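Aspartate aminotransferase (Leishmania major, PDB 4H51) probably catalyses the reversible transfer of an amino group between L-aspartate and 2-oxoglutarate, using pyridoxal 5'-phosphate as cofactor and working as a homodimer. Local coordinates at residues A112-S117 / T303-H308; A126-R131 / S292-L297. One frame throughout, in Å; residues are numbered along the deposited sequence.

Contact 1. Residues A112-S117 / T303-H308; sequences AVQTLS and TCPPAH
Strand 110-116 is an outermost strand of the mixed sheet in the large, cofactor-binding domain of this fold-type I enzyme, and its last residues lean on the two prolines that precede helix 307-318. Q114 is the first to reach across. Its CG lies anti to the backbone N (chi1 178°) and the chain stays extended, so the carboxamide crosses P305 obliquely, with CD 3.5 Å from P305 CG. At the tip, Q114 NE2 gives a weak hydrogen bond to P306 O (2.9 Å), strongly bent at 119°. The other end of the buried amide is better held: OE1 accepts from the backbone N of Y89, which helps fix the rotation of the group. T115 turns its CB away from the prolines. L116, the centre of an inverse gamma turn, brings both methyls of its given conformer onto the next ring: CD1 lies 3.7 Å from P306 CD, and CD2 lies 3.8 Å from that same P306 CD. P306 also packs on P306 of the second subunit, placing this apolar patch at the dimer interface. S117 then binds the cofactor phosphate of the modified lysine at position 265 through OG. Its carbonyl is held from within the segment: T115 OG1 donates to S117 O at 2.8 Å, from 36° above the carbonyl plane.

Contact 2. Residues A126-R131 / S292-L297; sequences AKLLTR and SVMDSL
L128 and V293 both hold an anti first torsion (176° and 178°), which sets L128 CG and V293 CG1 opposite their backbone nitrogens and brings the two branches together between helices 117-129 and 287-299. The meeting is close: L128 CD1 lies 3.5 Å from V293 CG1. The second L128 methyl serves the neighbouring residue, CD2 approaching the terminal methyl CE of the extended M294 at 3.8 Å. L297, with CG beside its own backbone N, divides its branches between two partners. Its CD1 rests against the opposing backbone, 3.8 Å from L128 N, while CD2 meets R131 tip to tip, 3.5 Å from NH2. Chi1 sets R131 CG beside its backbone N, 4.0 Å from V293 CG1; the bend at chi2 (-61°) then directs the rest of the chain, and the guanidinium sits obliquely to both apolar residues. Two hydroxyls bond back to carbonyls of their own segments. S296 OG donates to V293 O (2.7 Å), in the carbonyl plane on a lone pair, and that oxygen also accepts from L297 N. T130 OG1 similarly holds K127 O, whereas K127 NZ turns off to a salt bridge with E301. The chemistry thus implies helix-helix packing by van der Waals contact, with L128 and L297 buried at its middle and the arginine lying over the exposed margin.

Overall arrangement
The two contacts, with centres about 15 Å apart, are built from elements consecutive in the chain: strand 110-116 leads into helix 117-129, and helix 287-299 is followed by helix 307-318, so both segments of contact 2 fall, in sequence, between those of contact 1. They touch through V113, whose CG1 lies 3.8 Å from M294 SD and likewise 3.8 Å from D295 OD1, joining the sheet edge to helix 287-299. The cofactor is on the side of contact 1, where S117 hydrogen-bonds its phosphate; contact 2 lies at the other end of helix 117-129. Both adjoin the second subunit, H308 stacking on its H308 and K127 packing on its K127.

Contact 1. Residues A112-S117 / T303-H308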
ATOM      1  N   ALA B 112     -14.236   9.022   4.514  1.00 13.00           N
ATOM      2  CA  ALA B 112     -13.403   7.853   4.786  1.00 12.05           C
ATOM      3  C   ALA B 112     -12.887   7.216   3.497  1.00 11.68           C
ATOM      4  O   ALA B 112     -13.586   7.238   2.480  1.00 11.84           O
ATOM      5  CB  ALA B 112     -14.210   6.813   5.581  1.00 11.54           C
ATOM      6  N   VAL B 113     -11.688   6.652   3.564  1.00 10.82           N
ATOM      7  CA  VAL B 113     -11.098   5.881   2.483  1.00 10.50           C
ATOM      8  C   VAL B 113     -10.533   4.586   3.055  1.00 10.11           C
ATOM      9  O   VAL B 113     -10.188   4.517   4.287  1.00  9.82           O
ATOM     10  CB  VAL B 113      -9.938   6.638   1.755  1.00 10.56           C
ATOM     11  CG1 VAL B 113     -10.440   7.886   0.988  1.00 11.29           C
ATOM     12  CG2 VAL B 113      -8.817   7.050   2.716  1.00 10.28           C
ATOM     13  N   GLN B 114     -10.424   3.587   2.172  1.00  9.54           N
ATOM     14  CA  GLN B 114      -9.678   2.382   2.448  1.00  9.56           C
ATOM     15  C   GLN B 114      -8.173   2.690   2.401  1.00  9.26           C
ATOM     16  O   GLN B 114      -7.702   3.480   1.567  1.00  9.89           O
ATOM     17  CB  GLN B 114     -10.080   1.267   1.436  1.00  9.47           C
ATOM     18  CG  GLN B 114      -9.322  -0.033   1.602  1.00  9.22           C
ATOM     19  CD  GLN B 114      -9.717  -1.071   0.617  1.00  9.55           C
ATOM     20  OE1 GLN B 114     -10.807  -0.982   0.060  1.00  9.94           O
ATOM     21  NE2 GLN B 114      -8.856  -2.102   0.419  1.00  9.36           N
ATOM     22  N   THR B 115      -7.420   2.067   3.285  1.00  9.46           N
ATOM     23  CA  THR B 115      -5.984   2.278   3.395  1.00  9.53           C
ATOM     24  C   THR B 115      -5.237   0.954   3.438  1.00  9.73           C
ATOM     25  O   THR B 115      -5.836  -0.099   3.599  1.00  9.80           O
ATOM     26  CB  THR B 115      -5.647   3.037   4.696  1.00  9.29           C
ATOM     27  OG1 THR B 115      -6.125   2.247   5.828  1.00  9.31           O
ATOM     28  CG2 THR B 115      -6.294   4.457   4.686  1.00  9.48           C
ATOM     29  N   LEU B 116      -3.902   1.025   3.344  1.00 10.30           N
ATOM     30  CA  LEU B 116      -3.067  -0.159   3.531  0.60 10.37           C
ATOM     31  C   LEU B 116      -2.967  -0.488   5.027  1.00 10.26           C
ATOM     32  O   LEU B 116      -1.944  -0.271   5.669  1.00 10.69           O
ATOM     33  CB  LEU B 116      -1.688   0.025   2.890  0.60 10.40           C
ATOM     34  CG  LEU B 116      -1.585  -0.419   1.420  0.60 10.90           C
ATOM     35  CD1 LEU B 116      -1.705  -1.938   1.320  0.60 10.43           C
ATOM     36  CD2 LEU B 116      -2.594   0.276   0.488  0.60 10.69           C
ATOM     37  N   SER B 117      -4.050  -1.022   5.569  1.00 10.27           N
ATOM     38  CA  SER B 117      -4.151  -1.379   6.967  1.00 10.39           C
ATOM     39  C   SER B 117      -3.988  -0.143   7.863  1.00 10.72           C
ATOM     40  O   SER B 117      -4.099   1.009   7.383  1.00 10.80           O
ATOM     41  CB  SER B 117      -3.158  -2.504   7.300  1.00 11.11           C
ATOM     42  OG  SER B 117      -3.829  -3.477   8.100  1.00 11.49           O
ATOM     43  N   THR B 303      -1.910   4.380  -6.273  1.00 10.74           N
ATOM     44  CA  THR B 303      -3.083   4.397  -7.135  1.00 11.03           C
ATOM     45  C   THR B 303      -4.381   3.947  -6.442  1.00 11.16           C
ATOM     46  O   THR B 303      -5.363   4.710  -6.375  1.00 11.29           O
ATOM     47  CB  THR B 303      -2.850   3.622  -8.465  1.00 11.15           C
ATOM     48  OG1 THR B 303      -1.953   4.356  -9.290  1.00 11.20           O
ATOM     49  CG2 THR B 303      -4.153   3.464  -9.228  1.00 11.29           C
ATOM     50  N   CYS B 304      -4.419   2.698  -5.965  1.00 11.29           N
ATOM     51  CA  CYS B 304      -5.622   2.172  -5.323  1.00 11.08           C
ATOM     52  C   CYS B 304      -5.287   0.952  -4.489  1.00 10.57           C
ATOM     53  O   CYS B 304      -4.234   0.297  -4.727  1.00 10.49           O
ATOM     54  CB  CYS B 304      -6.729   1.906  -6.342  1.00 11.87           C
ATOM     55  SG  CYS B 304      -6.366   0.666  -7.600  1.00 14.19           S
ATOM     56  N   PRO B 305      -6.140   0.651  -3.495  1.00 10.11           N
ATOM     57  CA  PRO B 305      -5.739  -0.350  -2.511  1.00  9.79           C
ATOM     58  C   PRO B 305      -6.045  -1.795  -2.912  1.00  9.75           C
ATOM     59  O   PRO B 305      -6.899  -2.023  -3.801  1.00  9.83           O
ATOM     60  CB  PRO B 305      -6.559   0.036  -1.280  1.00  9.53           C
ATOM     61  CG  PRO B 305      -7.840   0.531  -1.878  1.00  9.65           C
ATOM     62  CD  PRO B 305      -7.465   1.239  -3.164  1.00  9.98           C
ATOM     63  N   PRO B 306      -5.389  -2.769  -2.243  1.00  9.49           N
ATOM     64  CA  PRO B 306      -5.644  -4.185  -2.504  1.00  9.98           C
ATOM     65  C   PRO B 306      -7.055  -4.609  -2.043  1.00 10.21           C
ATOM     66  O   PRO B 306      -7.497  -4.232  -0.961  1.00 10.08           O
ATOM     67  CB  PRO B 306      -4.544  -4.928  -1.728  1.00  9.89           C
ATOM     68  CG  PRO B 306      -4.174  -3.976  -0.622  1.00  9.56           C
ATOM     69  CD  PRO B 306      -4.413  -2.570  -1.150  1.00  9.51           C
ATOM     70  N   ALA B 307      -7.703  -5.408  -2.867  1.00 10.59           N
ATOM     71  CA  ALA B 307      -9.125  -5.700  -2.652  1.00 11.07           C
ATOM     72  C   ALA B 307      -9.393  -6.902  -1.772  1.00 11.09           C
ATOM     73  O   ALA B 307     -10.405  -6.952  -1.091  1.00 11.50           O
ATOM     74  CB  ALA B 307      -9.856  -5.826  -3.974  1.00 11.29           C
ATOM     75  N   HIS B 308      -8.509  -7.896  -1.775  1.00 11.86           N
ATOM     76  CA  HIS B 308      -8.863  -9.168  -1.136  1.00 11.91           C
ATOM     77  C   HIS B 308      -9.202  -9.010   0.340  1.00 11.08           C
ATOM     78  O   HIS B 308     -10.245  -9.518   0.787  1.00 11.11           O
ATOM     79  CB  HIS B 308      -7.760 -10.178  -1.343  1.00 12.86           C
ATOM     80  CG  HIS B 308      -8.136 -11.575  -0.954  1.00 13.71           C
ATOM     81  ND1 HIS B 308      -9.110 -12.277  -1.606  1.00 15.30           N
ATOM     82  CD2 HIS B 308      -7.634 -12.414   0.032  1.00 13.94           C
ATOM     83  CE1 HIS B 308      -9.235 -13.479  -1.028  1.00 14.98           C
ATOM     84  NE2 HIS B 308      -8.318 -13.568  -0.039  1.00 14.88           N
TER

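Contact 2. Residues A126-R131 / S292-L297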
ATOM      1  N   ALA B 126      -1.328  11.258   8.632  1.00 11.25           N
ATOM      2  CA  ALA B 126      -0.238  12.169   8.976  1.00 11.81           C
ATOM      3  C   ALA B 126       0.052  13.097   7.810  1.00 12.38           C
ATOM      4  O   ALA B 126       0.263  14.289   8.041  1.00 11.88           O
ATOM      5  CB  ALA B 126       1.023  11.427   9.401  1.00 11.18           C
ATOM      6  N   LYS B 127       0.017  12.567   6.574  1.00 12.62           N
ATOM      7  CA  LYS B 127       0.170  13.409   5.379  1.00 14.05           C
ATOM      8  C   LYS B 127      -0.993  14.341   5.165  1.00 13.33           C
ATOM      9  O   LYS B 127      -0.823  15.517   4.873  1.00 13.72           O
ATOM     10  CB  LYS B 127       0.392  12.535   4.119  1.00 16.03           C
ATOM     11  CG  LYS B 127       1.719  11.792   4.169  1.00 18.92           C
ATOM     12  CD  LYS B 127       2.040  10.948   2.934  1.00 21.64           C
ATOM     13  CE  LYS B 127       2.892   9.746   3.348  1.00 24.39           C
ATOM     14  NZ  LYS B 127       3.656   9.072   2.248  1.00 28.04           N
ATOM     15  N   LEU B 128      -2.206  13.840   5.311  1.00 12.72           N
ATOM     16  CA  LEU B 128      -3.376  14.710   5.153  1.00 12.99           C
ATOM     17  C   LEU B 128      -3.309  15.948   6.088  1.00 13.13           C
ATOM     18  O   LEU B 128      -3.688  17.068   5.719  1.00 13.46           O
ATOM     19  CB  LEU B 128      -4.652  13.913   5.437  1.00 12.66           C
ATOM     20  CG  LEU B 128      -5.995  14.659   5.430  1.00 13.22           C
ATOM     21  CD1 LEU B 128      -6.337  15.222   4.046  1.00 13.02           C
ATOM     22  CD2 LEU B 128      -7.098  13.712   5.888  1.00 13.06           C
ATOM     23  N   LEU B 129      -2.853  15.711   7.305  1.00 12.99           N
ATOM     24  CA  LEU B 129      -2.825  16.745   8.359  1.00 13.51           C
ATOM     25  C   LEU B 129      -1.825  17.853   8.012  1.00 13.99           C
ATOM     26  O   LEU B 129      -1.985  18.983   8.466  1.00 15.77           O
ATOM     27  CB  LEU B 129      -2.500  16.113   9.706  1.00 12.61           C
ATOM     28  CG  LEU B 129      -3.688  15.387  10.350  1.00 12.01           C
ATOM     29  CD1 LEU B 129      -3.293  14.568  11.547  1.00 11.75           C
ATOM     30  CD2 LEU B 129      -4.862  16.267  10.722  1.00 12.36           C
ATOM     31  N   THR B 130      -0.799  17.532   7.227  1.00 13.96           N
ATOM     32  CA  THR B 130       0.145  18.555   6.752  1.00 14.73           C
ATOM     33  C   THR B 130      -0.540  19.548   5.805  1.00 16.08           C
ATOM     34  O   THR B 130       0.032  20.600   5.518  1.00 16.40           O
ATOM     35  CB  THR B 130       1.410  17.964   6.091  1.00 14.97           C
ATOM     36  OG1 THR B 130       1.114  17.431   4.781  1.00 14.41           O
ATOM     37  CG2 THR B 130       2.025  16.882   6.980  1.00 13.85           C
ATOM     38  N   ARG B 131      -1.750  19.239   5.331  1.00 16.65           N
ATOM     39  CA  ARG B 131      -2.518  20.189   4.511  1.00 18.62           C
ATOM     40  C   ARG B 131      -3.436  21.124   5.303  1.00 18.75           C
ATOM     41  O   ARG B 131      -4.038  22.019   4.713  1.00 19.04           O
ATOM     42  CB  ARG B 131      -3.335  19.449   3.455  1.00 20.14           C
ATOM     43  CG  ARG B 131      -2.549  18.432   2.624  1.00 21.57           C
ATOM     44  CD  ARG B 131      -1.446  19.136   1.875  1.00 25.94           C
ATOM     45  NE  ARG B 131      -0.577  18.194   1.209  1.00 27.55           N
ATOM     46  CZ  ARG B 131      -0.801  17.722  -0.007  1.00 29.91           C
ATOM     47  NH1 ARG B 131      -1.873  18.124  -0.709  1.00 29.99           N
ATOM     48  NH2 ARG B 131       0.068  16.867  -0.524  1.00 29.65           N
ATOM     49  N   SER B 292     -10.961  14.679  -1.717  1.00 14.92           N
ATOM     50  CA  SER B 292     -10.153  14.966  -2.921  1.00 14.86           C
ATOM     51  C   SER B 292      -8.662  15.005  -2.568  1.00 13.88           C
ATOM     52  O   SER B 292      -7.782  14.557  -3.330  1.00 13.68           O
ATOM     53  CB  SER B 292     -10.598  16.304  -3.565  1.00 15.64           C
ATOM     54  OG  SER B 292     -10.030  17.430  -2.875  1.00 16.00           O
ATOM     55  N   VAL B 293      -8.362  15.466  -1.380  1.00 13.35           N
ATOM     56  CA  VAL B 293      -6.978  15.432  -0.906  1.00 12.78           C
ATOM     57  C   VAL B 293      -6.539  14.003  -0.581  1.00 12.24           C
ATOM     58  O   VAL B 293      -5.459  13.587  -0.944  1.00 11.24           O
ATOM     59  CB  VAL B 293      -6.785  16.362   0.316  1.00 12.77           C
ATOM     60  CG1 VAL B 293      -5.363  16.282   0.844  1.00 12.08           C
ATOM     61  CG2 VAL B 293      -7.153  17.829  -0.033  1.00 13.79           C
ATOM     62  N   MET B 294      -7.373  13.274   0.160  1.00 11.95           N
ATOM     63  CA  MET B 294      -7.061  11.886   0.499  1.00 11.48           C
ATOM     64  C   MET B 294      -6.763  11.079  -0.794  1.00 11.72           C
ATOM     65  O   MET B 294      -5.730  10.407  -0.871  1.00 10.76           O
ATOM     66  CB  MET B 294      -8.222  11.244   1.243  1.00 11.54           C
ATOM     67  CG  MET B 294      -8.501  11.774   2.661  1.00 11.58           C
ATOM     68  SD  MET B 294      -9.926  10.896   3.332  1.00 11.99           S
ATOM     69  CE  MET B 294      -9.972  11.422   5.061  1.00 11.73           C
ATOM     70  N   ASP B 295      -7.654  11.153  -1.786  1.00 12.09           N
ATOM     71  CA  ASP B 295      -7.469  10.495  -3.082  1.00 12.91           C
ATOM     72  C   ASP B 295      -6.196  10.959  -3.818  1.00 13.31           C
ATOM     73  O   ASP B 295      -5.483  10.149  -4.411  1.00 13.02           O
ATOM     74  CB  ASP B 295      -8.705  10.677  -3.955  1.00 14.00           C
ATOM     75  CG  ASP B 295      -9.892   9.806  -3.502  1.00 14.97           C
ATOM     76  OD1 ASP B 295      -9.778   8.925  -2.600  1.00 13.77           O
ATOM     77  OD2 ASP B 295     -10.937   9.952  -4.131  1.00 17.32           O
ATOM     78  N   SER B 296      -5.895  12.251  -3.763  1.00 13.83           N
ATOM     79  CA  SER B 296      -4.709  12.741  -4.424  1.00 14.74           C
ATOM     80  C   SER B 296      -3.484  12.099  -3.788  1.00 13.55           C
ATOM     81  O   SER B 296      -2.574  11.727  -4.517  1.00 13.86           O
ATOM     82  CB  SER B 296      -4.580  14.284  -4.477  1.00 15.76           C
ATOM     83  OG  SER B 296      -4.438  14.819  -3.158  1.00 17.98           O
ATOM     84  N   LEU B 297      -3.495  11.917  -2.461  1.00 12.93           N
ATOM     85  CA  LEU B 297      -2.332  11.360  -1.751  1.00 12.32           C
ATOM     86  C   LEU B 297      -2.193   9.893  -2.088  1.00 12.05           C
ATOM     87  O   LEU B 297      -1.072   9.373  -2.322  1.00 12.61           O
ATOM     88  CB  LEU B 297      -2.435  11.597  -0.231  1.00 12.10           C
ATOM     89  CG  LEU B 297      -2.314  13.067   0.248  1.00 12.19           C
ATOM     90  CD1 LEU B 297      -2.839  13.236   1.643  1.00 11.53           C
ATOM     91  CD2 LEU B 297      -0.889  13.601   0.121  1.00 12.52           C
TER